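Local coordinates for protein catalase (Bacillus pumilus, PDB 4QOL) that breaks down hydrogen peroxide to water and oxygen at a heme, and also shows peroxidase-like reactivity toward phenolic substrates, at residues A[135-139]-A[167-173]; A[175-179]-A[462-466]; A[178-184]-A[439-444]; A[456-460]-A[478-482]. All blocks are in the same frame, centred on the assembly; numbering follows the deposited sequence.

Interaction 1. Residues A[135-139]-A[167-173]. With HEM (protoporphyrin IX containing Fe), chain E.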
# COMPACT_ATOMS: atom_id res chain seq x y z
N PHE A 135 10.71 -32.22 1.58
CA PHE A 135 10.48 -31.22 0.59
C PHE A 135 11.22 -31.49 -0.72
O PHE A 135 12.09 -32.34 -0.78
CB PHE A 135 10.84 -29.81 1.13
CG PHE A 135 9.98 -28.74 0.63
CD1 PHE A 135 8.64 -28.75 0.89
CD2 PHE A 135 10.50 -27.70 -0.12
CE1 PHE A 135 7.79 -27.78 0.38
CE2 PHE A 135 9.68 -26.69 -0.61
CZ PHE A 135 8.34 -26.70 -0.31
N PHE A 136 10.90 -30.69 -1.73
CA PHE A 136 11.45 -30.86 -3.09
C PHE A 136 12.91 -30.38 -3.21
O PHE A 136 13.66 -30.84 -4.04
CB PHE A 136 10.69 -29.98 -4.10
CG PHE A 136 9.21 -30.18 -4.15
CD1 PHE A 136 8.37 -29.42 -3.32
CD2 PHE A 136 8.66 -31.04 -5.08
CE1 PHE A 136 7.02 -29.54 -3.39
CE2 PHE A 136 7.29 -31.17 -5.15
CZ PHE A 136 6.47 -30.40 -4.30
N ILE A 137 13.29 -29.45 -2.34
CA ILE A 137 14.54 -28.69 -2.43
C ILE A 137 15.10 -28.56 -1.02
O ILE A 137 14.41 -28.83 -0.07
CB ILE A 137 14.36 -27.29 -3.04
CG1 ILE A 137 13.29 -26.47 -2.32
CG2 ILE A 137 14.05 -27.39 -4.54
CD1 ILE A 137 13.30 -25.00 -2.68
N ARG A 138 16.38 -28.18 -0.93
CA ARG A 138 17.06 -28.09 0.38
C ARG A 138 17.70 -26.72 0.64
O ARG A 138 18.45 -26.59 1.61
CB ARG A 138 18.12 -29.21 0.49
CG ARG A 138 19.20 -29.09 -0.56
CD ARG A 138 20.43 -29.98 -0.31
NE ARG A 138 20.09 -31.36 -0.33
CZ ARG A 138 20.45 -32.24 -1.27
NH1 ARG A 138 20.96 -31.84 -2.45
NH2 ARG A 138 20.16 -33.51 -1.05
N ASP A 139 17.47 -25.73 -0.25
CA ASP A 139 18.04 -24.42 -0.08
C ASP A 139 17.00 -23.41 -0.50
O ASP A 139 16.47 -23.48 -1.59
CB ASP A 139 19.35 -24.26 -0.92
CG ASP A 139 20.13 -22.99 -0.55
OD1 ASP A 139 19.50 -21.91 -0.51
OD2 ASP A 139 21.35 -23.07 -0.22
N PHE A 167 12.24 -28.25 -14.28
CA PHE A 167 12.92 -27.89 -13.00
C PHE A 167 13.25 -29.06 -12.13
O PHE A 167 14.37 -29.16 -11.62
CB PHE A 167 12.06 -26.86 -12.18
CG PHE A 167 12.65 -26.49 -10.85
CD1 PHE A 167 13.59 -25.42 -10.71
CD2 PHE A 167 12.29 -27.22 -9.72
CE1 PHE A 167 14.17 -25.18 -9.43
CE2 PHE A 167 12.91 -27.02 -8.49
CZ PHE A 167 13.79 -25.96 -8.34
N MET A 168 12.26 -29.91 -11.86
CA MET A 168 12.47 -31.01 -10.94
C MET A 168 13.53 -31.99 -11.41
O MET A 168 14.39 -32.42 -10.60
CB MET A 168 11.17 -31.74 -10.65
CG MET A 168 10.15 -30.95 -9.90
SD MET A 168 10.57 -30.38 -8.25
CE MET A 168 9.12 -29.32 -8.02
N THR A 169 13.52 -32.33 -12.68
CA THR A 169 14.53 -33.28 -13.21
C THR A 169 15.97 -32.78 -13.09
O THR A 169 16.89 -33.58 -12.88
CB THR A 169 14.23 -33.67 -14.69
OG1 THR A 169 14.20 -32.54 -15.55
CG2 THR A 169 12.95 -34.48 -14.76
N LEU A 170 16.15 -31.46 -13.25
CA LEU A 170 17.37 -30.76 -13.11
C LEU A 170 17.76 -30.43 -11.63
O LEU A 170 18.86 -29.88 -11.37
CB LEU A 170 17.38 -29.51 -13.95
CG LEU A 170 17.27 -29.77 -15.48
CD1 LEU A 170 17.08 -28.46 -16.22
CD2 LEU A 170 18.53 -30.47 -15.96
N THR A 171 16.90 -30.87 -10.73
CA THR A 171 17.00 -30.66 -9.27
C THR A 171 16.73 -32.01 -8.67
O THR A 171 15.72 -32.26 -8.02
CB THR A 171 15.97 -29.61 -8.84
OG1 THR A 171 16.17 -28.43 -9.64
CG2 THR A 171 16.08 -29.26 -7.38
N PRO A 172 17.72 -32.97 -8.85
CA PRO A 172 17.48 -34.37 -8.49
C PRO A 172 17.29 -34.62 -6.99
O PRO A 172 16.75 -35.65 -6.60
CB PRO A 172 18.74 -35.09 -9.01
CG PRO A 172 19.78 -33.99 -9.06
CD PRO A 172 19.00 -32.77 -9.51
N GLU A 173 17.62 -33.66 -6.12
CA GLU A 173 17.21 -33.79 -4.73
C GLU A 173 15.68 -33.86 -4.52
O GLU A 173 15.23 -34.22 -3.41
CB GLU A 173 17.85 -32.67 -3.90
CG GLU A 173 17.39 -31.25 -4.24
CD GLU A 173 18.39 -30.57 -5.15
OE1 GLU A 173 18.82 -31.19 -6.19
OE2 GLU A 173 18.72 -29.41 -4.89
CHA HEM E . 2.97 -20.17 3.27
CHB HEM E . 7.48 -19.16 1.78
CHC HEM E . 8.68 -23.94 2.48
CHD HEM E . 4.38 -24.60 4.60
C1A HEM E . 4.08 -19.51 2.77
C2A HEM E . 4.11 -18.13 2.37
C3A HEM E . 5.38 -17.85 1.96
C4A HEM E . 6.12 -19.04 2.11
CMA HEM E . 6.03 -16.58 1.51
CAA HEM E . 2.95 -17.20 2.46
CBA HEM E . 2.74 -16.92 3.96
CGA HEM E . 1.73 -15.87 4.20
O1A HEM E . 1.29 -15.73 5.36
O2A HEM E . 1.40 -15.06 3.30
C1B HEM E . 8.15 -20.42 1.84
C2B HEM E . 9.51 -20.56 1.45
C3B HEM E . 9.86 -21.88 1.61
C4B HEM E . 8.69 -22.56 2.18
CMB HEM E . 10.38 -19.43 0.95
CAB HEM E . 11.15 -22.53 1.39
CBB HEM E . 12.25 -21.79 1.25
C1C HEM E . 7.60 -24.54 3.13
C2C HEM E . 7.68 -25.74 3.79
C3C HEM E . 6.46 -25.93 4.37
C4C HEM E . 5.65 -24.80 4.12
CMC HEM E . 8.88 -26.66 3.75
CAC HEM E . 6.12 -27.00 5.24
CBC HEM E . 7.10 -27.57 5.92
C1D HEM E . 3.68 -23.40 4.38
C2D HEM E . 2.29 -23.25 4.82
C3D HEM E . 1.87 -22.04 4.44
C4D HEM E . 3.02 -21.45 3.76
CMD HEM E . 1.54 -24.32 5.55
CAD HEM E . 0.52 -21.41 4.68
CBD HEM E . 0.55 -20.85 6.12
CGD HEM E . -0.82 -20.27 6.32
O1D HEM E . -1.71 -21.04 6.64
O2D HEM E . -1.04 -19.04 6.18
NA HEM E . 5.35 -20.06 2.64
NB HEM E . 7.73 -21.63 2.26
NC HEM E . 6.39 -23.93 3.39
ND HEM E . 4.09 -22.31 3.75
FE HEM E . 5.84 -21.99 3.03
O HOH W 1 12.97 -34.72 -2.01
O HOH W 2 17.82 -27.03 -3.12
O HOH W 3 21.64 -32.53 -5.25
O HOH W 4 20.99 -29.25 -3.52

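Interaction 2. Residues A[175-179]-A[462-466]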
# COMPACT_ATOMS: atom_id res chain seq x y z
N THR A 175 13.75 -35.98 -5.90
CA THR A 175 13.28 -37.33 -6.24
C THR A 175 12.50 -37.99 -5.08
O THR A 175 11.45 -38.65 -5.30
CB THR A 175 14.49 -38.21 -6.64
OG1 THR A 175 15.21 -37.58 -7.71
CG2 THR A 175 14.05 -39.52 -7.09
N HIS A 176 13.00 -37.87 -3.86
CA HIS A 176 12.26 -38.39 -2.71
C HIS A 176 10.86 -37.74 -2.59
O HIS A 176 9.85 -38.45 -2.49
CB HIS A 176 13.09 -38.24 -1.43
CG HIS A 176 12.56 -39.01 -0.26
ND1 HIS A 176 13.03 -38.79 1.04
CD2 HIS A 176 11.66 -40.01 -0.17
CE1 HIS A 176 12.38 -39.59 1.86
NE2 HIS A 176 11.54 -40.34 1.15
N MET A 177 10.78 -36.41 -2.64
CA MET A 177 9.51 -35.76 -2.55
C MET A 177 8.52 -36.22 -3.60
O MET A 177 7.33 -36.44 -3.30
CB MET A 177 9.66 -34.25 -2.61
CG MET A 177 8.35 -33.51 -2.52
SD MET A 177 7.71 -33.60 -0.83
CE MET A 177 6.62 -32.16 -0.81
N LEU A 178 8.99 -36.29 -4.82
CA LEU A 178 8.09 -36.64 -5.93
C LEU A 178 7.56 -38.07 -5.77
O LEU A 178 6.44 -38.43 -6.16
CB LEU A 178 8.80 -36.48 -7.23
CG LEU A 178 9.21 -35.04 -7.53
CD1 LEU A 178 10.08 -34.99 -8.78
CD2 LEU A 178 7.97 -34.21 -7.77
N THR A 179 8.36 -38.92 -5.14
CA THR A 179 7.93 -40.28 -4.83
C THR A 179 6.80 -40.38 -3.78
O THR A 179 6.01 -41.34 -3.81
CB THR A 179 9.16 -41.13 -4.40
OG1 THR A 179 10.13 -41.07 -5.46
CG2 THR A 179 8.79 -42.56 -4.10
N ASN A 462 16.14 -40.51 -13.11
CA ASN A 462 16.23 -40.22 -11.68
C ASN A 462 15.52 -41.28 -10.84
O ASN A 462 16.01 -41.66 -9.80
CB ASN A 462 15.65 -38.80 -11.38
CG ASN A 462 16.53 -37.66 -11.88
OD1 ASN A 462 17.71 -37.80 -12.03
ND2 ASN A 462 15.95 -36.49 -12.03
N PHE A 463 14.33 -41.69 -11.27
CA PHE A 463 13.58 -42.71 -10.52
C PHE A 463 14.25 -44.09 -10.66
O PHE A 463 14.24 -44.86 -9.71
CB PHE A 463 12.11 -42.72 -10.97
CG PHE A 463 11.40 -41.42 -10.67
CD1 PHE A 463 11.36 -40.96 -9.40
CD2 PHE A 463 10.72 -40.69 -11.66
CE1 PHE A 463 10.70 -39.77 -9.07
CE2 PHE A 463 10.03 -39.49 -11.38
CZ PHE A 463 10.04 -39.04 -10.06
N TYR A 464 14.94 -44.32 -11.79
CA TYR A 464 15.72 -45.57 -11.97
C TYR A 464 16.86 -45.63 -10.90
O TYR A 464 17.12 -46.68 -10.30
CB TYR A 464 16.29 -45.63 -13.39
CG TYR A 464 16.81 -47.01 -13.75
CD1 TYR A 464 18.08 -47.40 -13.35
CD2 TYR A 464 16.00 -47.89 -14.39
CE1 TYR A 464 18.55 -48.67 -13.64
CE2 TYR A 464 16.44 -49.15 -14.71
CZ TYR A 464 17.69 -49.54 -14.31
OH TYR A 464 18.09 -50.81 -14.66
N ARG A 465 17.53 -44.49 -10.67
CA ARG A 465 18.60 -44.44 -9.68
C ARG A 465 18.07 -44.65 -8.30
O ARG A 465 18.80 -45.17 -7.42
CB ARG A 465 19.32 -43.09 -9.72
CG ARG A 465 20.11 -42.90 -10.98
CD ARG A 465 20.84 -41.56 -10.98
NE ARG A 465 21.27 -41.31 -12.34
CZ ARG A 465 20.76 -40.50 -13.28
NH1 ARG A 465 19.76 -39.60 -13.08
NH2 ARG A 465 21.35 -40.54 -14.49
N ALA A 466 16.86 -44.20 -8.02
CA ALA A 466 16.18 -44.51 -6.74
C ALA A 466 15.98 -46.03 -6.63
O ALA A 466 16.38 -46.65 -5.64
CB ALA A 466 14.83 -43.78 -6.67

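Interaction 3. Residues A[178-184]-A[439-444]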
# COMPACT_ATOMS: atom_id res chain seq x y z
N LEU A 178 8.99 -36.29 -4.82
CA LEU A 178 8.09 -36.64 -5.93
C LEU A 178 7.56 -38.07 -5.77
O LEU A 178 6.44 -38.43 -6.16
CB LEU A 178 8.80 -36.48 -7.23
CG LEU A 178 9.21 -35.04 -7.53
CD1 LEU A 178 10.08 -34.99 -8.78
CD2 LEU A 178 7.97 -34.21 -7.77
N THR A 179 8.36 -38.92 -5.14
CA THR A 179 7.93 -40.28 -4.83
C THR A 179 6.80 -40.38 -3.78
O THR A 179 6.01 -41.34 -3.81
CB THR A 179 9.16 -41.13 -4.40
OG1 THR A 179 10.13 -41.07 -5.46
CG2 THR A 179 8.79 -42.56 -4.10
N TRP A 180 6.70 -39.37 -2.89
CA TRP A 180 5.53 -39.22 -2.05
C TRP A 180 4.36 -38.50 -2.71
O TRP A 180 3.24 -38.94 -2.61
CB TRP A 180 5.91 -38.40 -0.76
CG TRP A 180 6.72 -39.06 0.23
CD1 TRP A 180 8.06 -39.35 0.16
CD2 TRP A 180 6.31 -39.46 1.55
NE1 TRP A 180 8.47 -39.85 1.30
CE2 TRP A 180 7.43 -39.98 2.18
CE3 TRP A 180 5.10 -39.47 2.22
CZ2 TRP A 180 7.40 -40.48 3.49
CZ3 TRP A 180 5.08 -39.99 3.53
CH2 TRP A 180 6.21 -40.47 4.13
N LEU A 181 4.66 -37.38 -3.36
CA LEU A 181 3.64 -36.52 -3.99
C LEU A 181 2.85 -37.25 -5.07
O LEU A 181 1.66 -36.94 -5.27
CB LEU A 181 4.30 -35.30 -4.60
CG LEU A 181 3.35 -34.24 -5.13
CD1 LEU A 181 2.37 -33.72 -4.08
CD2 LEU A 181 4.16 -33.06 -5.74
N PHE A 182 3.49 -38.21 -5.79
CA PHE A 182 2.72 -38.89 -6.85
C PHE A 182 2.20 -40.25 -6.39
O PHE A 182 1.59 -40.95 -7.18
CB PHE A 182 3.53 -38.94 -8.15
CG PHE A 182 3.55 -37.66 -8.86
CD1 PHE A 182 2.56 -37.35 -9.76
CD2 PHE A 182 4.51 -36.71 -8.59
CE1 PHE A 182 2.53 -36.14 -10.39
CE2 PHE A 182 4.49 -35.48 -9.27
CZ PHE A 182 3.53 -35.21 -10.19
N SER A 183 2.38 -40.58 -5.11
CA SER A 183 1.45 -41.58 -4.45
C SER A 183 0.09 -40.97 -4.32
O SER A 183 -0.10 -39.78 -4.64
CB SER A 183 1.94 -42.03 -3.08
OG SER A 183 1.69 -41.07 -2.06
N ASP A 184 -0.90 -41.74 -3.92
CA ASP A 184 -2.20 -41.11 -3.81
C ASP A 184 -2.21 -40.12 -2.63
O ASP A 184 -3.18 -39.34 -2.47
CB ASP A 184 -3.33 -42.13 -3.69
CG ASP A 184 -3.64 -42.85 -5.05
OD1 ASP A 184 -3.39 -42.32 -6.16
OD2 ASP A 184 -4.24 -43.95 -4.95
N ALA A 439 -0.32 -47.36 -8.33
CA ALA A 439 -0.96 -46.04 -8.33
C ALA A 439 0.13 -44.93 -8.62
O ALA A 439 -0.09 -44.00 -9.37
CB ALA A 439 -1.67 -45.80 -7.02
N LEU A 440 1.27 -45.07 -7.99
CA LEU A 440 2.40 -44.15 -8.19
C LEU A 440 2.76 -44.11 -9.67
O LEU A 440 2.93 -43.04 -10.26
CB LEU A 440 3.63 -44.63 -7.42
CG LEU A 440 4.97 -43.91 -7.61
CD1 LEU A 440 4.94 -42.41 -7.27
CD2 LEU A 440 6.03 -44.57 -6.79
N ILE A 441 2.92 -45.30 -10.26
CA ILE A 441 3.35 -45.35 -11.67
C ILE A 441 2.26 -44.76 -12.58
O ILE A 441 2.55 -44.02 -13.51
CB ILE A 441 3.68 -46.81 -12.11
CG1 ILE A 441 4.89 -47.34 -11.32
CG2 ILE A 441 3.92 -46.89 -13.60
CD1 ILE A 441 6.17 -46.55 -11.55
N LYS A 442 1.02 -45.06 -12.28
CA LYS A 442 -0.13 -44.49 -13.01
C LYS A 442 -0.16 -42.95 -12.92
O LYS A 442 -0.35 -42.25 -13.90
CB LYS A 442 -1.40 -45.07 -12.36
CG LYS A 442 -2.71 -44.50 -12.90
CD LYS A 442 -3.86 -44.95 -12.01
CE LYS A 442 -5.19 -44.78 -12.74
NZ LYS A 442 -5.62 -43.35 -12.79
N ASN A 443 0.06 -42.42 -11.70
CA ASN A 443 -0.04 -40.95 -11.48
C ASN A 443 1.13 -40.22 -12.13
O ASN A 443 0.95 -39.21 -12.79
CB ASN A 443 -0.02 -40.67 -9.99
CG ASN A 443 -1.24 -41.20 -9.27
OD1 ASN A 443 -2.29 -41.43 -9.87
ND2 ASN A 443 -1.13 -41.33 -7.94
N LEU A 444 2.32 -40.83 -12.06
CA LEU A 444 3.49 -40.29 -12.76
C LEU A 444 3.34 -40.33 -14.26
O LEU A 444 3.66 -39.39 -14.94
CB LEU A 444 4.77 -41.03 -12.36
CG LEU A 444 5.32 -40.72 -10.97
CD1 LEU A 444 6.39 -41.73 -10.64
CD2 LEU A 444 5.90 -39.32 -10.85
O HOH W 5 -4.55 -42.56 -8.48

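Interaction 4. Residues A[456-460]-A[478-482]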
# COMPACT_ATOMS: atom_id res chain seq x y z
N LYS A 456 11.51 -36.03 -19.96
CA LYS A 456 10.84 -37.29 -19.60
C LYS A 456 11.86 -38.40 -19.35
O LYS A 456 11.76 -39.13 -18.36
CB LYS A 456 9.90 -37.69 -20.74
CG LYS A 456 8.99 -38.86 -20.42
CD LYS A 456 8.30 -39.36 -21.71
CE LYS A 456 7.44 -38.31 -22.33
NZ LYS A 456 6.76 -38.84 -23.52
N LEU A 457 12.85 -38.50 -20.22
CA LEU A 457 13.98 -39.45 -20.02
C LEU A 457 14.71 -39.17 -18.72
O LEU A 457 15.05 -40.07 -17.98
CB LEU A 457 14.96 -39.42 -21.20
CG LEU A 457 16.13 -40.36 -21.25
CD1 LEU A 457 15.60 -41.80 -21.13
CD2 LEU A 457 16.94 -40.18 -22.53
N LEU A 458 15.03 -37.89 -18.46
CA LEU A 458 15.81 -37.56 -17.26
C LEU A 458 14.99 -37.91 -16.02
O LEU A 458 15.49 -38.44 -15.08
CB LEU A 458 16.22 -36.06 -17.33
CG LEU A 458 17.09 -35.61 -16.13
CD1 LEU A 458 18.41 -36.42 -15.97
CD2 LEU A 458 17.42 -34.11 -16.25
N ALA A 459 13.66 -37.70 -16.06
CA ALA A 459 12.82 -38.10 -14.94
C ALA A 459 12.86 -39.60 -14.68
O ALA A 459 13.07 -40.05 -13.54
CB ALA A 459 11.37 -37.68 -15.18
N ILE A 460 12.73 -40.36 -15.76
CA ILE A 460 12.85 -41.81 -15.67
C ILE A 460 14.18 -42.26 -15.06
O ILE A 460 14.23 -43.09 -14.19
CB ILE A 460 12.67 -42.45 -17.08
CG1 ILE A 460 11.23 -42.33 -17.49
CG2 ILE A 460 13.09 -43.91 -17.07
CD1 ILE A 460 11.05 -42.54 -18.97
N LEU A 478 5.35 -45.37 -19.88
CA LEU A 478 5.51 -44.27 -20.84
C LEU A 478 5.89 -44.64 -22.30
O LEU A 478 5.96 -43.74 -23.16
CB LEU A 478 6.49 -43.23 -20.27
CG LEU A 478 5.97 -42.39 -19.12
CD1 LEU A 478 7.16 -41.73 -18.42
CD2 LEU A 478 4.93 -41.35 -19.57
N GLY A 479 6.22 -45.92 -22.56
CA GLY A 479 6.70 -46.36 -23.86
C GLY A 479 8.09 -45.82 -24.19
O GLY A 479 8.39 -45.63 -25.36
N VAL A 480 8.92 -45.56 -23.18
CA VAL A 480 10.27 -45.06 -23.41
C VAL A 480 11.30 -46.15 -23.26
O VAL A 480 11.32 -46.94 -22.28
CB VAL A 480 10.66 -43.94 -22.41
CG1 VAL A 480 12.07 -43.46 -22.66
CG2 VAL A 480 9.71 -42.80 -22.59
N ASP A 481 12.14 -46.21 -24.29
CA ASP A 481 13.17 -47.26 -24.39
C ASP A 481 14.40 -46.78 -23.70
O ASP A 481 15.03 -45.83 -24.17
CB ASP A 481 13.46 -47.53 -25.88
CG ASP A 481 14.58 -48.53 -26.10
OD1 ASP A 481 15.16 -49.05 -25.13
OD2 ASP A 481 14.87 -48.79 -27.29
N ILE A 482 14.76 -47.43 -22.60
CA ILE A 482 15.94 -47.01 -21.85
C ILE A 482 17.12 -47.95 -22.01
O ILE A 482 18.10 -47.83 -21.25
CB ILE A 482 15.61 -46.78 -20.33
CG1 ILE A 482 14.89 -47.94 -19.60
CG2 ILE A 482 14.74 -45.56 -20.21
CD1 ILE A 482 15.01 -47.88 -18.06
O HOH W 6 5.12 -40.93 -23.01

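Interaction 1. Residues A[135-139]-A[167-173]
Phe-136 and Met-168 make the closest apolar contact of this pair: Phe-136 CD2 lies 3.4 Å from Met-168 CE. The methionine chain bends at its second torsion (chi2 -62°), which brings sulfur and methyl beside the ring. The sulfur lies obliquely off it, a Met-aromatic contact. Farther along, Ile-137 CG2 sits at the edge of the Phe-167 ring and also touches Thr-171 CG2.

The polar part runs through water. No direct hydrogen bond joins the segments. One water bridges Phe-135 O and Glu-173 O. Another accepts from Arg-138 N and donates to Glu-173 OE2. A third accepts from Arg-138 NH1 at 2.8 Å and donates to Glu-173 OE2 at 2.7 Å, both measured to the water oxygen. Glu-173 CB lies over one guanidinium face. Glu-173 OE2 stands 4.1 Å from Arg-138 NH1, well out of the guanidinium plane, so no N-H points at it. Arg-138 instead pairs through NH2 with Asp-280 and Asp-421.

Phe-135 is part of the heme pocket: one ring face meets the heme methyl CMC, and Phe-136 CD1 covers the opposite face.

The loop after strand 123-130 thus meets the end of helix 161-169. Helices 143-150 and 175-181 pack against Phe-136, and Pro-386 of the second subunit touches Phe-167.

Interaction 2. Residues A[175-179]-A[462-466]
Phe-463 reaches from helix 453-466 to three side chains of helix 175-181, with Thr-175 as its main partner. Its CB starts off at an angle to the other helix. With CG anti to its own carbonyl carbon (chi1 -64°), the ring swings across the gap. Phe-463 CD1 then comes 3.8 Å from Thr-175 CG2. The next atom, Phe-463 CE1, lies between two threonines: Thr-175 CG2 is 3.9 Å away, and Thr-179 OG1 is at the same distance. Both threonines approach the ring obliquely. At the tip, Phe-463 CZ meets Leu-178 CB at 4.0 Å, with that carbon near the ring plane and at its edge.

Beside the ring, Thr-175 OG1 touches Asn-462 CB, and Thr-175 CG2 comes within 4.4 Å of Ala-466 CB. The two short helical segments cross almost at a right angle, -89°, with axes 10.6 Å apart. Tyr-470 meets the Phe-463 ring, and Trp-165 of helix 161-169 also packs on it. Ala-425 of helix 423-431 touches Thr-175, Thr-179 and Ala-466.

Thr-179 OG1 donates to Thr-175 O at 2.8 Å and is also hydrogen-bonded to Tyr-470 OH of helix 468-478. Thr-179 N reaches Thr-175 O from the opposite face of its carbonyl plane. Thr-175 OG1 is hydrogen-bonded to Pro-172 O. No hydrogen bond crosses between these two segments, which meet by van der Waals packing. Polar ties between the catalase core and its C-terminal helices lie just beside them, such as Asn-462 ND2 to Thr-169 O.

Interaction 3. Residues A[178-184]-A[439-444]
Asn-443 turns its CG anti to its own carbonyl carbon (chi1 -66°), which carries the amide across to Phe-182 O and Asp-184. Phe-182 has a similar first torsion, -77°, and its ring base is set against Leu-444. The amide nitrogen is gripped twice. Asn-443 ND2 donates to Phe-182 O at 2.8 Å, approaching from above the carbonyl plane. Its other bond, to Asp-184 OD1, is 3.0 Å long and nearly straight at 174°. That oxygen is met on its anti side, and both acceptors lie in or near the amide plane. A water donates to Asp-184 OD1 and to Asn-443 OD1, closing a small ring of bonds.

Phe-182 is where the chain leaves helix 175-181. Its carbonyl is thus taken up by a side chain of helix 434-448, which joins the catalase core to the C-terminal helical region. A leucine in place of Asn-443, with no N-H to give, would probably leave Phe-182 O and Asp-184 OD1 without their shared donor and the bridging water without its second acceptor.

Phe-182 O also receives a CA-H...O contact from Leu-440 CA at 3.5 Å. Apolar packing adjoins this polar patch on the Leu-440 and Leu-444 side. Leu-444 CD2 lies 3.5 Å from Phe-182 CG, obliquely to the ring. Leu-440 CD1 rests 3.8 Å from Phe-182 CB and also touches Thr-179 O. Tyr-470 of helix 468-478 backs both leucines.

Interaction 4. Residues A[456-460]-A[478-482]
Ile-460 and Val-480 meet just past a helix end: helix 468-478 ends in a Schellman motif at Gly-479, whose phi is positive, and the chain after it passes across one side of helix 453-466. The fit is one of apolar bumps and shallow hollows. The CD1 end of Ile-460 is the main bump. It enters the notch between Leu-478 and Val-480, with Ile-460 CD1 4.0 Å from Leu-478 CD1 and 3.7 Å from Val-480 CB. Both valine methyls also lie close to it.

Val-480 fills the hollow between Lys-456, Leu-457 and Ile-460. With CG1 anti to the backbone N (chi1 179°), its methyls spread to two sides of Ile-460. Val-480 CG2 reaches Lys-456 CD at 3.8 Å, and Val-480 CG1 faces Leu-457 CD1 at 4.2 Å. Cutting this valine back to an alanine is likely to open a gap beside Ile-460 CD1 and to take from Lys-456 CD its methyl neighbour.

The third bump is Ile-482 CG2. It fits between Leu-457 and Ile-460, with Ile-482 CG2 4.0 Å from Leu-457 CD1 and 3.9 Å from Ile-460 CG2. Leu-474 and Ala-475 of helix 468-478 also pack on Ile-460.

At the other end, Lys-456 CG leans on Leu-478 CD1. The lysine's charge pairs with Glu-453. Lys-456 NZ also donates to a water, its oxygen 2.7 Å from NZ, and that water donates to Leu-478 O.

In the fold
From the N terminus, interaction 1 comes first. It closes the short excursion that holds helices 143-150 and 161-169, between the heme-side loop and residues 167-173. The chain then enters helix 175-181, from which interactions 2 and 3 both start. They start from the same stretch, sharing Leu-178 and Thr-179. Interaction 3 closes the shorter loop, at helix 434-448, and interaction 2 closes later, at helix 453-466. Both tie the catalase core to the C-terminal helices. Interaction 4 opens on helix 453-466 before interaction 2 closes, so these two cross. It brings the tail after helix 468-478 back. Thr-169 and Leu-458 join interactions 1 and 4 by packing.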